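Local coordinates for phenazine biosynthesis protein, PhzF family (PDB 3EDN), which belongs to the PhzF family of phenazine biosynthesis proteins, has a diaminopimelate epimerase-like fold and is probably an isomerase, at residues E116-Q127 and K280-T288; L144-I155 and V167-M178. All coordinates share one frame; numbering follows the deposited sequence. Where two conformers were deposited one is given.

Interaction 1. Residues E116-Q127 and K280-T288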
loop_
_atom_site.group_PDB
_atom_site.type_symbol
_atom_site.label_atom_id
_atom_site.label_comp_id
_atom_site.label_asym_id
_atom_site.label_seq_id
_atom_site.Cartn_x
_atom_site.Cartn_y
_atom_site.Cartn_z
ATOM N N GLU A 116 33.062 -10.560 6.858
ATOM C CA GLU A 116 31.679 -10.135 7.076
ATOM C C GLU A 116 31.161 -9.282 5.917
ATOM O O GLU A 116 31.868 -8.388 5.450
ATOM C CB GLU A 116 31.580 -9.298 8.357
ATOM C CG GLU A 116 32.144 -9.933 9.626
ATOM C CD GLU A 116 31.783 -9.143 10.875
ATOM O OE1 GLU A 116 32.451 -8.122 11.159
ATOM O OE2 GLU A 116 30.819 -9.535 11.577
ATOM N N THR A 117 29.933 -9.531 5.484
ATOM C CA THR A 117 29.308 -8.723 4.457
ATOM C C THR A 117 28.967 -7.340 4.995
ATOM O O THR A 117 28.379 -7.205 6.078
ATOM C CB THR A 117 28.051 -9.408 3.911
ATOM O OG1 THR A 117 28.437 -10.588 3.178
ATOM C CG2 THR A 117 27.281 -8.467 2.996
ATOM N N PHE A 118 29.376 -6.320 4.247
ATOM C CA PHE A 118 29.091 -4.933 4.571
ATOM C C PHE A 118 28.223 -4.308 3.492
ATOM O O PHE A 118 28.394 -4.584 2.306
ATOM C CB PHE A 118 30.418 -4.158 4.681
ATOM C CG PHE A 118 30.956 -4.082 6.076
ATOM C CD1 PHE A 118 31.340 -5.230 6.770
ATOM C CD2 PHE A 118 31.041 -2.861 6.719
ATOM C CE1 PHE A 118 31.816 -5.128 8.083
ATOM C CE2 PHE A 118 31.515 -2.764 8.002
ATOM C CZ PHE A 118 31.896 -3.889 8.686
ATOM N N ILE A 119 27.287 -3.470 3.915
ATOM C CA ILE A 119 26.352 -2.787 3.019
ATOM C C ILE A 119 26.699 -1.303 3.076
ATOM O O ILE A 119 26.688 -0.703 4.163
ATOM C CB ILE A 119 24.896 -2.948 3.504
ATOM C CG1 ILE A 119 24.562 -4.432 3.724
ATOM C CG2 ILE A 119 23.930 -2.290 2.544
ATOM C CD1 ILE A 119 24.881 -5.340 2.551
ATOM N N LYS A 120 26.969 -0.715 1.911
ATOM C CA LYS A 120 27.503 0.649 1.821
ATOM C C LYS A 120 26.519 1.533 1.077
ATOM O O LYS A 120 25.978 1.136 0.047
ATOM C CB LYS A 120 28.850 0.623 1.096
ATOM C CG LYS A 120 29.560 1.967 1.003
ATOM C CD LYS A 120 30.923 1.771 0.318
ATOM C CE LYS A 120 31.642 3.086 0.096
ATOM N NZ LYS A 120 32.920 2.864 -0.663
HETATM N N MSE A 121 26.284 2.738 1.582
HETATM C CA MSE A 121 25.348 3.648 0.925
HETATM C C MSE A 121 25.859 5.077 1.012
HETATM O O MSE A 121 26.691 5.391 1.857
HETATM C CB MSE A 121 23.946 3.540 1.528
HETATM C CG MSE A 121 23.846 3.877 2.990
HETATM SE SE MSE A 121 22.298 2.980 3.846
HETATM C CE MSE A 121 22.721 1.171 3.296
ATOM N N ARG A 122 25.365 5.923 0.113
ATOM C CA ARG A 122 25.745 7.333 0.061
ATOM C C ARG A 122 24.834 8.175 0.936
ATOM O O ARG A 122 23.610 7.988 0.936
ATOM C CB ARG A 122 25.649 7.836 -1.383
ATOM C CG ARG A 122 25.917 9.332 -1.577
ATOM C CD ARG A 122 27.414 9.654 -1.591
ATOM N NE ARG A 122 28.141 8.770 -2.500
ATOM C CZ ARG A 122 28.177 8.908 -3.824
ATOM N NH1 ARG A 122 27.543 9.915 -4.416
ATOM N NH2 ARG A 122 28.862 8.042 -4.562
ATOM N N GLN A 123 25.417 9.128 1.658
ATOM C CA GLN A 123 24.606 10.092 2.396
ATOM C C GLN A 123 24.624 11.433 1.671
ATOM O O GLN A 123 25.329 11.605 0.688
ATOM C CB GLN A 123 25.126 10.238 3.821
ATOM C CG GLN A 123 24.885 8.957 4.632
ATOM C CD GLN A 123 25.233 9.108 6.093
ATOM O OE1 GLN A 123 25.960 10.023 6.466
ATOM N NE2 GLN A 123 24.746 8.175 6.922
ATOM N N THR A 124 23.823 12.370 2.157
ATOM C CA THR A 124 23.787 13.713 1.589
ATOM C C THR A 124 25.061 14.467 1.975
ATOM O O THR A 124 25.610 14.263 3.064
ATOM C CB THR A 124 22.535 14.468 2.078
ATOM O OG1 THR A 124 21.371 13.683 1.787
ATOM C CG2 THR A 124 22.409 15.811 1.384
ATOM N N ALA A 125 25.544 15.329 1.079
ATOM C CA ALA A 125 26.761 16.081 1.340
ATOM C C ALA A 125 26.676 16.847 2.656
ATOM O O ALA A 125 25.635 17.420 2.976
ATOM C CB ALA A 125 27.069 17.041 0.187
ATOM N N PRO A 126 27.764 16.840 3.440
ATOM C CA PRO A 126 27.665 17.442 4.778
ATOM C C PRO A 126 27.483 18.963 4.829
ATOM O O PRO A 126 28.039 19.704 3.997
ATOM C CB PRO A 126 28.991 17.040 5.443
ATOM C CG PRO A 126 29.915 16.759 4.311
ATOM C CD PRO A 126 29.099 16.279 3.168
ATOM N N GLN A 127 26.714 19.397 5.822
ATOM C CA GLN A 127 26.544 20.803 6.168
ATOM C C GLN A 127 26.872 20.975 7.641
ATOM O O GLN A 127 26.471 20.158 8.474
ATOM C CB GLN A 127 25.095 21.226 5.960
ATOM C CG GLN A 127 24.579 21.039 4.560
ATOM C CD GLN A 127 23.109 21.367 4.502
ATOM O OE1 GLN A 127 22.733 22.533 4.566
ATOM N NE2 GLN A 127 22.264 20.339 4.439
ATOM N N LYS A 280 31.892 19.961 -1.908
ATOM C CA LYS A 280 31.789 19.412 -0.563
ATOM C C LYS A 280 32.402 18.024 -0.530
ATOM O O LYS A 280 32.602 17.386 -1.570
ATOM C CB LYS A 280 30.317 19.306 -0.126
ATOM C CG LYS A 280 29.582 20.645 0.045
ATOM C CD LYS A 280 29.878 21.313 1.376
ATOM C CE LYS A 280 28.999 22.563 1.611
ATOM N NZ LYS A 280 27.663 22.218 2.233
ATOM N N LEU A 281 32.667 17.540 0.673
ATOM C CA LEU A 281 33.070 16.148 0.839
ATOM C C LEU A 281 31.921 15.235 0.427
ATOM O O LEU A 281 30.742 15.615 0.475
ATOM C CB LEU A 281 33.487 15.857 2.291
ATOM C CG LEU A 281 34.662 16.660 2.865
ATOM C CD1 LEU A 281 34.809 16.461 4.362
ATOM C CD2 LEU A 281 35.962 16.293 2.173
ATOM N N GLN A 282 32.283 14.038 -0.021
ATOM C CA GLN A 282 31.295 12.992 -0.275
ATOM C C GLN A 282 31.373 12.036 0.897
ATOM O O GLN A 282 32.465 11.653 1.316
ATOM C CB GLN A 282 31.624 12.255 -1.569
ATOM C CG GLN A 282 30.778 11.033 -1.816
ATOM C CD GLN A 282 31.197 10.293 -3.061
ATOM O OE1 GLN A 282 31.290 10.881 -4.141
ATOM N NE2 GLN A 282 31.442 8.991 -2.924
ATOM N N ILE A 283 30.215 11.679 1.450
ATOM C CA ILE A 283 30.156 10.801 2.626
ATOM C C ILE A 283 29.386 9.546 2.289
ATOM O O ILE A 283 28.240 9.621 1.841
ATOM C CB ILE A 283 29.493 11.499 3.843
ATOM C CG1 ILE A 283 30.304 12.731 4.265
ATOM C CG2 ILE A 283 29.331 10.512 5.020
ATOM C CD1 ILE A 283 31.685 12.398 4.805
ATOM N N ASP A 284 30.035 8.404 2.475
ATOM C CA ASP A 284 29.346 7.111 2.460
ATOM C C ASP A 284 29.446 6.467 3.835
ATOM O O ASP A 284 30.398 6.678 4.578
ATOM C CB ASP A 284 29.993 6.159 1.451
ATOM C CG ASP A 284 30.064 6.743 0.037
ATOM O OD1 ASP A 284 29.015 6.878 -0.619
ATOM O OD2 ASP A 284 31.185 7.047 -0.442
ATOM N N ILE A 285 28.487 5.625 4.176
ATOM C CA ILE A 285 28.666 4.791 5.355
ATOM C C ILE A 285 28.442 3.335 4.990
ATOM O O ILE A 285 27.794 3.016 3.975
ATOM C CB ILE A 285 27.725 5.190 6.523
ATOM C CG1 ILE A 285 26.256 4.946 6.156
ATOM C CG2 ILE A 285 27.952 6.654 6.916
ATOM C CD1 ILE A 285 25.337 4.759 7.362
ATOM N N ALA A 286 29.003 2.452 5.806
ATOM C CA ALA A 286 28.796 1.023 5.616
ATOM C C ALA A 286 28.694 0.345 6.962
ATOM O O ALA A 286 29.329 0.755 7.933
ATOM C CB ALA A 286 29.932 0.409 4.809
ATOM N N GLY A 287 27.923 -0.734 7.010
ATOM C CA GLY A 287 27.844 -1.492 8.227
ATOM C C GLY A 287 27.590 -2.940 7.891
ATOM O O GLY A 287 27.147 -3.279 6.782
ATOM N N THR A 288 27.906 -3.799 8.844
ATOM C CA THR A 288 27.462 -5.170 8.762
ATOM C C THR A 288 26.206 -5.295 9.622
ATOM O O THR A 288 25.707 -4.300 10.160
ATOM C CB THR A 288 28.566 -6.188 9.166
ATOM O OG1 THR A 288 28.170 -7.509 8.753
ATOM C CG2 THR A 288 28.823 -6.163 10.664
HETATM O O HOH W 1 27.903 -9.913 10.337
HETATM O O HOH W 2 33.409 5.589 -0.894
HETATM O O HOH W 3 27.903 12.766 0.276
#
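Thr288 sits over one face of the Phe118 ring. Thr288 CB lies 4.0 Å from the Phe118 ring centroid, a CH-pi contact, and the backbone of Gly287 covers the rim of the same face. The Ala286 methyl lies in the ring plane at its edge, Ala286 CB 3.9 Å from Phe118 CD2. On the far side of the strand pair, Met121 CG rests against Ile285 CG1, and helix 74-86 packs over Met121. The Gln123 amide lies against the Ile285 branches; it is held by Thr160 and Gly230. The Pro126 ring is a bump on segment 116-127; Pro126 CD fits between Leu281 O, at 3.2 Å, and Ile283 CG1. Arg122 bends at chi2 and chi3 (80° and 49°), which lays its guanidinium flat on the Gln282 amide, planes 23° apart. Arg122 NE makes a salt bridge to Asp284 OD1 at 2.8 Å, in the guanidinium plane. Gln282 NE2 donates to Asp284 OD2, so both carboxylate oxygens are held. Thr288 OG1 donates to Thr117 O at 2.7 Å. Backbone bonds pair Ile119 with Gly287 and Met121 with Ile285. This is an antiparallel beta ladder within the diaminopimelate epimerase-like fold, where strand 117-122 lies beside the long strand 282-298.

Interaction 2. Residues L144-I155 and V167-M178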
loop_
_atom_site.group_PDB
_atom_site.type_symbol
_atom_site.label_atom_id
_atom_site.label_comp_id
_atom_site.label_asym_id
_atom_site.label_seq_id
_atom_site.Cartn_x
_atom_site.Cartn_y
_atom_site.Cartn_z
ATOM N N LEU A 144 26.274 17.104 32.594
ATOM C CA LEU A 144 27.694 17.357 32.786
ATOM C C LEU A 144 27.959 18.762 33.319
ATOM O O LEU A 144 27.039 19.565 33.487
ATOM C CB LEU A 144 28.430 17.197 31.460
ATOM C CG LEU A 144 28.370 15.807 30.830
ATOM C CD1 LEU A 144 29.058 15.879 29.469
ATOM C CD2 LEU A 144 29.034 14.794 31.723
ATOM N N GLU A 145 29.231 19.053 33.578
ATOM C CA GLU A 145 29.643 20.418 33.884
ATOM C C GLU A 145 30.491 20.935 32.736
ATOM O O GLU A 145 30.949 20.164 31.881
ATOM C CB GLU A 145 30.404 20.506 35.217
ATOM C CG GLU A 145 29.625 20.012 36.429
ATOM C CD GLU A 145 28.452 20.914 36.788
ATOM O OE1 GLU A 145 28.457 22.099 36.382
ATOM O OE2 GLU A 145 27.520 20.434 37.480
ATOM N N VAL A 146 30.704 22.242 32.699
ATOM C CA VAL A 146 31.330 22.862 31.538
ATOM C C VAL A 146 32.781 22.397 31.262
ATOM O O VAL A 146 33.244 22.380 30.111
ATOM C CB VAL A 146 31.195 24.415 31.583
ATOM C CG1 VAL A 146 32.207 25.048 32.560
ATOM C CG2 VAL A 146 31.340 24.995 30.200
ATOM N N ASN A 147 33.488 21.989 32.315
ATOM C CA ASN A 147 34.857 21.509 32.153
ATOM C C ASN A 147 34.937 20.038 31.764
ATOM O O ASN A 147 36.020 19.475 31.682
ATOM C CB ASN A 147 35.707 21.772 33.405
ATOM C CG ASN A 147 35.229 20.998 34.618
ATOM O OD1 ASN A 147 34.099 20.485 34.648
ATOM N ND2 ASN A 147 36.082 20.922 35.647
ATOM N N ASP A 148 33.783 19.427 31.491
ATOM C CA ASP A 148 33.762 18.093 30.872
ATOM C C ASP A 148 33.859 18.169 29.350
ATOM O O ASP A 148 34.118 17.152 28.688
ATOM C CB ASP A 148 32.485 17.351 31.261
ATOM C CG ASP A 148 32.424 17.034 32.728
ATOM O OD1 ASP A 148 33.455 16.596 33.277
ATOM O OD2 ASP A 148 31.344 17.201 33.322
ATOM N N LEU A 149 33.624 19.351 28.791
ATOM C CA LEU A 149 33.737 19.555 27.344
ATOM C C LEU A 149 35.201 19.606 26.917
ATOM O O LEU A 149 36.074 20.039 27.683
ATOM C CB LEU A 149 33.022 20.847 26.917
ATOM C CG LEU A 149 31.535 20.943 27.275
ATOM C CD1 LEU A 149 31.001 22.321 26.938
ATOM C CD2 LEU A 149 30.728 19.897 26.534
ATOM N N ASP A 150 35.467 19.179 25.693
ATOM C CA ASP A 150 36.795 19.269 25.113
ATOM C C ASP A 150 36.927 20.627 24.438
ATOM O O ASP A 150 36.332 20.854 23.388
ATOM C CB ASP A 150 36.987 18.140 24.103
ATOM C CG ASP A 150 38.338 18.177 23.419
ATOM O OD1 ASP A 150 39.150 19.108 23.670
ATOM O OD2 ASP A 150 38.603 17.262 22.619
ATOM N N VAL A 151 37.707 21.518 25.047
ATOM C CA VAL A 151 37.829 22.888 24.560
ATOM C C VAL A 151 38.554 22.975 23.205
ATOM O O VAL A 151 38.417 23.970 22.469
ATOM C CB VAL A 151 38.556 23.813 25.598
ATOM C CG1 VAL A 151 37.951 23.661 26.987
ATOM C CG2 VAL A 151 40.042 23.513 25.646
ATOM N N SER A 152 39.291 21.924 22.860
ATOM C CA SER A 152 40.156 21.956 21.677
ATOM C C SER A 152 39.425 21.715 20.357
ATOM O O SER A 152 39.979 21.961 19.283
ATOM C CB SER A 152 41.295 20.946 21.809
ATOM O OG SER A 152 40.815 19.624 21.651
ATOM N N LEU A 153 38.185 21.245 20.441
ATOM C CA LEU A 153 37.404 20.926 19.251
ATOM C C LEU A 153 36.065 21.654 19.317
ATOM O O LEU A 153 35.486 21.790 20.410
ATOM C CB LEU A 153 37.196 19.400 19.156
ATOM C CG LEU A 153 38.431 18.561 18.776
ATOM C CD1 LEU A 153 38.095 17.082 18.754
ATOM C CD2 LEU A 153 38.965 19.006 17.432
ATOM N N PRO A 154 35.573 22.128 18.160
ATOM C CA PRO A 154 34.361 22.942 18.119
ATOM C C PRO A 154 33.060 22.173 18.271
ATOM O O PRO A 154 32.940 21.035 17.809
ATOM C CB PRO A 154 34.418 23.617 16.737
ATOM C CG PRO A 154 35.235 22.704 15.898
ATOM C CD PRO A 154 36.187 21.973 16.828
ATOM N N ILE A 155 32.107 22.802 18.939
ATOM C CA ILE A 155 30.737 22.306 18.992
ATOM C C ILE A 155 30.042 22.832 17.750
ATOM O O ILE A 155 30.073 24.043 17.476
ATOM C CB ILE A 155 30.010 22.771 20.262
ATOM C CG1 ILE A 155 30.791 22.360 21.518
ATOM C CG2 ILE A 155 28.584 22.223 20.290
ATOM C CD1 ILE A 155 30.314 23.079 22.804
ATOM N N VAL A 167 29.164 17.369 19.964
ATOM C CA VAL A 167 29.655 17.971 21.201
ATOM C C VAL A 167 30.903 17.218 21.703
ATOM O O VAL A 167 30.785 16.166 22.354
ATOM C CB VAL A 167 28.575 17.915 22.298
ATOM C CG1 VAL A 167 29.060 18.631 23.562
ATOM C CG2 VAL A 167 27.284 18.549 21.802
ATOM N N PRO A 168 32.098 17.736 21.388
ATOM C CA PRO A 168 33.315 17.066 21.870
ATOM C C PRO A 168 33.439 17.109 23.398
ATOM O O PRO A 168 33.353 18.194 24.005
ATOM C CB PRO A 168 34.444 17.857 21.196
ATOM C CG PRO A 168 33.776 18.503 19.962
ATOM C CD PRO A 168 32.408 18.873 20.494
ATOM N N VAL A 169 33.613 15.934 24.007
ATOM C CA VAL A 169 33.874 15.824 25.449
ATOM C C VAL A 169 35.262 15.206 25.698
ATOM O O VAL A 169 35.886 14.659 24.786
ATOM C CB VAL A 169 32.740 15.064 26.201
ATOM C CG1 VAL A 169 31.393 15.753 25.981
ATOM C CG2 VAL A 169 32.689 13.623 25.748
ATOM N N LYS A 170 35.756 15.324 26.923
ATOM C CA LYS A 170 37.147 14.985 27.195
ATOM C C LYS A 170 37.502 13.517 26.954
ATOM O O LYS A 170 38.533 13.227 26.358
ATOM C CB LYS A 170 37.532 15.412 28.614
ATOM C CG LYS A 170 37.850 16.909 28.732
ATOM C CD LYS A 170 38.113 17.292 30.193
ATOM C CE LYS A 170 38.753 18.673 30.302
ATOM N NZ LYS A 170 37.981 19.745 29.665
ATOM N N ASN A 171 36.651 12.599 27.410
ATOM C CA ASN A 171 36.991 11.171 27.353
ATOM C C ASN A 171 35.811 10.255 27.654
ATOM O O ASN A 171 34.686 10.736 27.848
ATOM C CB ASN A 171 38.191 10.873 28.266
ATOM C CG ASN A 171 37.967 11.307 29.695
ATOM O OD1 ASN A 171 36.852 11.267 30.212
ATOM N ND2 ASN A 171 39.040 11.734 30.345
ATOM N N LEU A 172 36.061 8.938 27.707
ATOM C CA LEU A 172 34.983 7.969 27.952
ATOM C C LEU A 172 34.375 8.077 29.344
ATOM O O LEU A 172 33.167 7.868 29.524
ATOM C CB LEU A 172 35.454 6.543 27.682
ATOM C CG LEU A 172 35.850 6.240 26.248
ATOM C CD1 LEU A 172 36.503 4.855 26.176
ATOM C CD2 LEU A 172 34.653 6.371 25.276
ATOM N N ASP A 173 35.205 8.437 30.324
ATOM C CA ASP A 173 34.700 8.631 31.672
ATOM C C ASP A 173 33.609 9.696 31.688
ATOM O O ASP A 173 32.618 9.558 32.396
ATOM C CB ASP A 173 35.829 8.994 32.645
ATOM C CG ASP A 173 36.692 7.804 33.000
ATOM O OD1 ASP A 173 36.284 6.674 32.668
ATOM O OD2 ASP A 173 37.773 7.986 33.601
ATOM N N VAL A 174 33.785 10.751 30.891
ATOM C CA VAL A 174 32.753 11.772 30.754
ATOM C C VAL A 174 31.505 11.191 30.094
ATOM O O VAL A 174 30.387 11.404 30.556
ATOM C CB VAL A 174 33.261 12.992 29.938
ATOM C CG1 VAL A 174 32.118 13.921 29.610
ATOM C CG2 VAL A 174 34.373 13.732 30.693
ATOM N N CYS A 175 31.697 10.429 29.024
ATOM C CA CYS A 175 30.548 9.855 28.334
ATOM C C CYS A 175 29.717 8.978 29.261
ATOM O O CYS A 175 28.486 8.988 29.170
ATOM C CB CYS A 175 30.999 9.047 27.129
ATOM S SG CYS A 175 31.621 10.065 25.783
ATOM N N GLU A 176 30.393 8.239 30.147
ATOM C CA GLU A 176 29.728 7.298 31.070
ATOM C C GLU A 176 28.813 8.017 32.063
ATOM O O GLU A 176 27.824 7.441 32.534
ATOM C CB GLU A 176 30.772 6.442 31.814
ATOM C CG GLU A 176 31.519 5.447 30.912
ATOM C CD GLU A 176 32.668 4.705 31.599
ATOM O OE1 GLU A 176 32.765 4.732 32.845
ATOM O OE2 GLU A 176 33.484 4.087 30.878
ATOM N N ARG A 177 29.138 9.266 32.384
ATOM C CA ARG A 177 28.358 10.062 33.330
ATOM C C ARG A 177 27.153 10.769 32.722
ATOM O O ARG A 177 26.304 11.291 33.443
ATOM C CB ARG A 177 29.252 11.121 33.975
ATOM C CG ARG A 177 30.290 10.573 34.943
ATOM C CD ARG A 177 31.369 11.634 35.221
ATOM N NE ARG A 177 30.757 12.937 35.481
ATOM C CZ ARG A 177 31.248 14.091 35.034
ATOM N NH1 ARG A 177 32.366 14.120 34.319
ATOM N NH2 ARG A 177 30.611 15.215 35.297
HETATM N N MSE A 178 27.075 10.821 31.401
HETATM C CA MSE A 178 26.001 11.581 30.781
HETATM C C MSE A 178 24.611 11.094 31.121
HETATM O O MSE A 178 24.369 9.892 31.250
HETATM C CB MSE A 178 26.149 11.581 29.281
HETATM C CG MSE A 178 27.318 12.357 28.865
HETATM SE SE MSE A 178 27.637 11.988 26.997
HETATM C CE MSE A 178 28.719 13.451 26.788
HETATM O O HOH W 4 36.874 15.287 22.233
HETATM O O HOH W 5 33.546 20.894 23.192
HETATM O O HOH W 6 39.711 19.882 27.315
#
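Pro168 is the main apolar knob of this contact. Pro168 CG lies 3.6 Å from Leu153 CB, and Pro168 CD faces Ile155 CG1. Val167 is next to it, and Val167 CG1 meets Leu149 CD2. The Val167 and Ile155 side chains lie side by side and point the same way, with their CG2 atoms in touch. A second apolar patch forms around Leu144. Leu144 CD1 touches Val174 CG1 and Met178 CE, each at 3.6 Å, and Leu144 CD2 lies over one face of the Arg177 guanidinium.

The charged contact joins Arg177 to Asp148, end-on. Arg177 NH1 donates to Asp148 OD1 almost straight (177°), yet comes from above the carboxylate plane. Arg177 NH2 reaches Asp148 OD2 on the syn side at 2.9 Å. The two planes are 65° apart. Glu145 N also donates to Asp148 OD2, on its anti side and from the opposite face, which helps to fix the carboxylate.

The arrangement ties the loop between helix 135-141 and strand 156-159 to the end of strand 163-168 and to helix 172-177. Asn171 is the N-cap of that helix; its OD1 accepts from Val174 N. The helix also carries Cys175, which points away from the loop and touches His212 and Glu261.

Backbone bonds make a single bridge at Leu149 and Val169. Asp150 N donates to Pro168 O at 2.9 Å, and Lys170 N to Asp148 O. The Lys170 chain turns at chi4 (56°), bringing NZ to both Asn147 O and Leu149 O, each at 2.8 Å. Asp150 OD1 accepts from Ser152 N in an Asx turn. Water links Asp150 OD2 to Val169 O.

How the interactions relate
Interaction 1 has its centre about 10 Å from the centre of the chain; interaction 2 lies further out, at about 22 Å. Each has half its touching residues buried, so place and chemistry set them apart. No element is common to the two, and their nearest atoms are about 10 Å apart. In sequence, interaction 2 is nested inside the loop closed by interaction 1. Interaction 1 joins two strands distant in sequence, through a regular backbone ladder with side chains packed on both faces. Interaction 2 fastens a loop to a strand end and a short helix close by in sequence. There a single bridge, an end-on salt bridge and a lysine on backbone carbonyls replace the ladder.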